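PDB 3JU3: probable 2-oxoacid ferredoxin oxidoreductase, alpha chain from Thermoplasma acidophilum, which probably contributes, as one subunit, to the coenzyme A-dependent oxidative decarboxylation of 2-oxoacids to acyl-CoA, with ferredoxin taking up the electrons. Local coordinates for the interface of chains A and B. Sequence-based numbering; all coordinates share one arbitrary frame. Chains: chain A/B, Probable 2-oxoacid ferredoxin oxidoreductase, alpha chain.

Contact 1: the interface of chains A and B. Residues chain A 5, 51-52; chain B 5, 51-52.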
loop_
_atom_site.group_PDB
_atom_site.type_symbol
_atom_site.label_atom_id
_atom_site.label_comp_id
_atom_site.label_asym_id
_atom_site.label_seq_id
_atom_site.Cartn_x
_atom_site.Cartn_y
_atom_site.Cartn_z
ATOM N N LYS A 5 -22.878 -2.293 9.786
ATOM C CA LYS A 5 -21.990 -1.460 8.967
ATOM C C LYS A 5 -20.928 -0.680 9.731
ATOM O O LYS A 5 -19.938 -0.232 9.160
ATOM C CB LYS A 5 -22.821 -0.452 8.203
ATOM C CG LYS A 5 -23.854 -1.026 7.268
ATOM C CD LYS A 5 -24.392 0.113 6.379
ATOM C CE LYS A 5 -25.749 -0.186 5.872
ATOM N NZ LYS A 5 -25.739 -1.308 4.916
ATOM N N SER A 51 -19.678 -5.102 4.689
ATOM C CA SER A 51 -20.740 -5.664 5.503
ATOM C C SER A 51 -22.033 -4.861 5.423
ATOM O O SER A 51 -21.997 -3.665 5.124
ATOM C CB SER A 51 -20.289 -5.601 6.923
ATOM O OG SER A 51 -20.453 -4.270 7.310
ATOM N N PRO A 52 -23.192 -5.535 5.596
ATOM C CA PRO A 52 -23.329 -6.984 5.362
ATOM C C PRO A 52 -23.038 -7.205 3.885
ATOM O O PRO A 52 -23.230 -6.291 3.061
ATOM C CB PRO A 52 -24.815 -7.236 5.571
ATOM C CG PRO A 52 -25.448 -5.907 5.213
ATOM C CD PRO A 52 -24.505 -4.908 5.813
ATOM N N LYS B 5 -24.768 -2.046 -2.608
ATOM C CA LYS B 5 -23.547 -2.687 -2.107
ATOM C C LYS B 5 -22.634 -3.287 -3.169
ATOM O O LYS B 5 -21.457 -3.538 -2.924
ATOM C CB LYS B 5 -23.926 -3.805 -1.160
ATOM C CG LYS B 5 -24.726 -3.398 0.051
ATOM C CD LYS B 5 -24.769 -4.590 1.027
ATOM C CE LYS B 5 -25.951 -4.522 1.916
ATOM N NZ LYS B 5 -25.859 -3.391 2.857
ATOM N N SER B 51 -20.767 1.418 1.404
ATOM C CA SER B 51 -22.102 1.762 0.951
ATOM C C SER B 51 -23.153 0.746 1.384
ATOM O O SER B 51 -22.819 -0.416 1.627
ATOM C CB SER B 51 -22.082 1.742 -0.539
ATOM O OG SER B 51 -22.114 0.393 -0.897
ATOM N N PRO B 52 -24.411 1.199 1.575
ATOM C CA PRO B 52 -24.727 2.607 1.877
ATOM C C PRO B 52 -24.061 2.916 3.210
ATOM O O PRO B 52 -23.839 2.005 4.030
ATOM C CB PRO B 52 -26.229 2.587 2.119
ATOM C CG PRO B 52 -26.485 1.177 2.611
ATOM C CD PRO B 52 -25.598 0.345 1.735
HETATM O O HOH W 1 -21.760 -1.397 3.881
HETATM O O HOH W 2 -21.833 -2.573 2.686
#
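A:Lys5 and B:Lys5 meet tip to tip at the two-fold axis, NZ to NZ at 2.9 Å, with their chains crossing obliquely. Two ammonium groups should repel at this range, and a hydrogen bond would need at least one neutral amine. Protonation is not seen, so the nature of this pair is uncertain.

The apolar evidence is clearer. A:Lys5 crosses B:Pro52 at about a right angle, as B:Lys5 does A:Pro52, and A:Lys5 CE lies 3.6 Å from B:Pro52 CG. The stem is extended as far as CE, and the bend at chi4 (-68°) turns A:Lys5 NZ alone back toward B:Pro52, 3.5 Å from its CG. The carbonyl of this proline also borders the lysine stem, B:Pro52 O standing 3.4 Å from A:Lys5 CE. The cis peptide between A:Ser51 and A:Pro52 puts the proline CD on the same side as the A:Ser51 carbonyl oxygen, so ring and carbonyl face the partner together; chain B does the same.

Water supplies the polar link between the backbones. One modelled water is 2.6 Å from A:Ser51 O and 2.7 Å from B:Ser51 O. The second position has the same two distances with the chains exchanged, but lies too close to the first for both to be filled at once; a single water disordered about the axis is a likely reading.

An alanine in place of A:Lys5 would probably leave B:Pro52 without its apolar neighbour and open a gap beside the B:Lys5 amine.

The patch is a small loop-to-loop closure, 151 Å² hidden in all, within the two-fold A/B pair of a four-chain deposited assembly, and may lend that pair modest support.

Contact 2: the interface of chains A and B. Residues chain A 21, 23-24, 75-76, 102; chain B 72-74.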
loop_
_atom_site.group_PDB
_atom_site.type_symbol
_atom_site.label_atom_id
_atom_site.label_comp_id
_atom_site.label_asym_id
_atom_site.label_seq_id
_atom_site.Cartn_x
_atom_site.Cartn_y
_atom_site.Cartn_z
ATOM N N TRP A 21 -10.899 1.939 9.963
ATOM C CA TRP A 21 -11.481 0.917 9.121
ATOM C C TRP A 21 -10.268 0.078 8.723
ATOM O O TRP A 21 -9.120 0.490 8.887
ATOM C CB TRP A 21 -12.156 1.541 7.880
ATOM C CG TRP A 21 -11.161 2.270 6.991
ATOM C CD1 TRP A 21 -10.619 3.520 7.193
ATOM C CD2 TRP A 21 -10.525 1.750 5.828
ATOM N NE1 TRP A 21 -9.720 3.809 6.198
ATOM C CE2 TRP A 21 -9.651 2.738 5.348
ATOM C CE3 TRP A 21 -10.639 0.544 5.121
ATOM C CZ2 TRP A 21 -8.893 2.568 4.192
ATOM C CZ3 TRP A 21 -9.886 0.375 3.975
ATOM C CH2 TRP A 21 -8.999 1.377 3.536
ATOM N N SER A 23 -7.102 -2.117 8.136
ATOM C CA SER A 23 -6.016 -2.838 8.778
ATOM C C SER A 23 -5.574 -2.287 10.159
ATOM O O SER A 23 -4.950 -3.018 10.936
ATOM C CB SER A 23 -4.817 -2.913 7.825
ATOM O OG SER A 23 -4.208 -1.626 7.758
ATOM N N GLN A 24 -5.900 -1.029 10.470
ATOM C CA GLN A 24 -5.399 -0.405 11.714
ATOM C C GLN A 24 -6.270 -0.753 12.925
ATOM O O GLN A 24 -5.987 -0.332 14.074
ATOM C CB GLN A 24 -5.279 1.113 11.546
ATOM C CG GLN A 24 -4.182 1.516 10.578
ATOM C CD GLN A 24 -2.839 0.857 10.947
ATOM O OE1 GLN A 24 -2.342 0.020 10.214
ATOM N NE2 GLN A 24 -2.291 1.212 12.101
ATOM N N TYR A 75 -6.896 -0.065 -1.073
ATOM C CA TYR A 75 -7.475 1.257 -0.826
ATOM C C TYR A 75 -6.727 1.876 0.339
ATOM O O TYR A 75 -6.335 1.161 1.265
ATOM C CB TYR A 75 -9.003 1.156 -0.606
ATOM C CG TYR A 75 -9.744 2.475 -0.617
ATOM C CD1 TYR A 75 -10.004 3.169 -1.816
ATOM C CD2 TYR A 75 -10.188 3.037 0.576
ATOM C CE1 TYR A 75 -10.684 4.401 -1.812
ATOM C CE2 TYR A 75 -10.851 4.259 0.590
ATOM C CZ TYR A 75 -11.092 4.935 -0.601
ATOM O OH TYR A 75 -11.780 6.129 -0.530
ATOM N N THR A 76 -6.452 3.177 0.246
ATOM C CA THR A 76 -5.856 3.952 1.372
ATOM C C THR A 76 -6.731 5.177 1.647
ATOM O O THR A 76 -7.107 5.867 0.708
ATOM C CB THR A 76 -4.411 4.421 1.067
ATOM O OG1 THR A 76 -3.577 3.301 0.775
ATOM C CG2 THR A 76 -3.806 5.142 2.267
ATOM N N HIS A 102 2.872 2.833 8.694
ATOM C CA HIS A 102 1.954 3.127 9.797
ATOM C C HIS A 102 2.800 3.386 11.039
ATOM O O HIS A 102 3.936 2.893 11.129
ATOM C CB HIS A 102 0.995 1.959 10.051
ATOM C CG HIS A 102 0.093 1.655 8.897
ATOM N ND1 HIS A 102 -0.921 2.501 8.502
ATOM C CD2 HIS A 102 0.059 0.602 8.046
ATOM C CE1 HIS A 102 -1.545 1.980 7.461
ATOM N NE2 HIS A 102 -0.971 0.827 7.164
ATOM N N GLU B 72 -5.712 7.132 9.921
ATOM C CA GLU B 72 -5.557 6.825 8.500
ATOM C C GLU B 72 -5.333 5.335 8.349
ATOM O O GLU B 72 -4.597 4.761 9.144
ATOM C CB GLU B 72 -4.347 7.583 7.959
ATOM C CG GLU B 72 -4.096 7.247 6.483
ATOM C CD GLU B 72 -2.850 7.898 5.885
ATOM O OE1 GLU B 72 -2.285 8.820 6.485
ATOM O OE2 GLU B 72 -2.436 7.470 4.792
ATOM N N SER B 73 -5.961 4.682 7.373
ATOM C CA SER B 73 -5.770 3.244 7.285
ATOM C C SER B 73 -5.709 2.743 5.816
ATOM O O SER B 73 -5.643 3.551 4.880
ATOM C CB SER B 73 -6.830 2.522 8.137
ATOM O OG SER B 73 -6.613 1.109 8.206
ATOM N N ASN B 74 -5.639 1.422 5.619
ATOM C CA ASN B 74 -5.556 0.870 4.264
ATOM C C ASN B 74 -6.040 -0.564 4.243
ATOM O O ASN B 74 -6.302 -1.157 5.297
ATOM C CB ASN B 74 -4.129 0.932 3.711
ATOM C CG ASN B 74 -3.248 -0.127 4.324
ATOM O OD1 ASN B 74 -2.959 -0.083 5.509
ATOM N ND2 ASN B 74 -2.860 -1.120 3.527
HETATM O O HOH W 3 -2.192 4.436 10.734
#
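B:Asn74 reaches from its strand toward A:His102 and A:Ser23, and each step of its side chain has a neighbour in chain A. CB passes 3.3 Å from A:Tyr75 O and also nears A:Thr76 OG1, beside the antiparallel bridge that pairs A:Thr76 with B:Asn74. CG takes the crowded position between its own backbone N and carbonyl carbon (chi1 76°), which turns the amide toward the histidine, with CG at the edge of the imidazole and in its plane. At the tip, B:Asn74 OD1 accepts from A:His102 NE2 at 2.7 Å and from A:Ser23 OG at 3.0 Å. These donors approach opposite faces of the amide, 40° and 51° out of its plane, so neither lies on a lone pair; the pair would be expected to resist rotation of the amide. Behind the histidine, A:Gln24 OE1 sits over the centre of the ring face.

The backbone extends the grip: A:Ser23 N donates to B:Asn74 O at 3.1 Å. B:Ser73 OG donates to A:Trp21 O at 2.7 Å and accepts from A:Gln24 N at 3.2 Å, linking the end of strand 16-21 to the 3-10 helix 22-24. B:Ser73 CB rests over the indole face of A:Trp21, 4.0 Å from the centroid of the five-membered ring, a CH-pi contact. A water joins A:His102 ND1 to B:Glu72 O, lying 2.9 Å from that oxygen.

This strand-pairing interface sets the start of strand 73-77 against the A:Trp21 indole and the polar groups of the 3-10 helix 22-24 and A:His102. It is likely to contribute to holding chains A and B, two copies of the core domain II fragment, together; the structure alone does not show whether this pairing occurs in the alpha-beta enzyme.

Contact 1 and contact 2 are about 18 Å apart between the centres of their C-alpha atoms and share no residue. Both belong to one two-fold interface, but they use it differently. Contact 1 contains both symmetry-related copies of its residues and straddles the axis through loops, whereas contact 2 shows one orientation and recurs with the chains exchanged. The bridge of contact 2, pairing A:Thr76 with B:Asn74, implies that the two 73-77 strands run antiparallel about A:Tyr75 and B:Tyr75. Directed hydrogen bonds in contact 2 thus probably set the register of the A/B pair, with the smaller contact 1 as a secondary support.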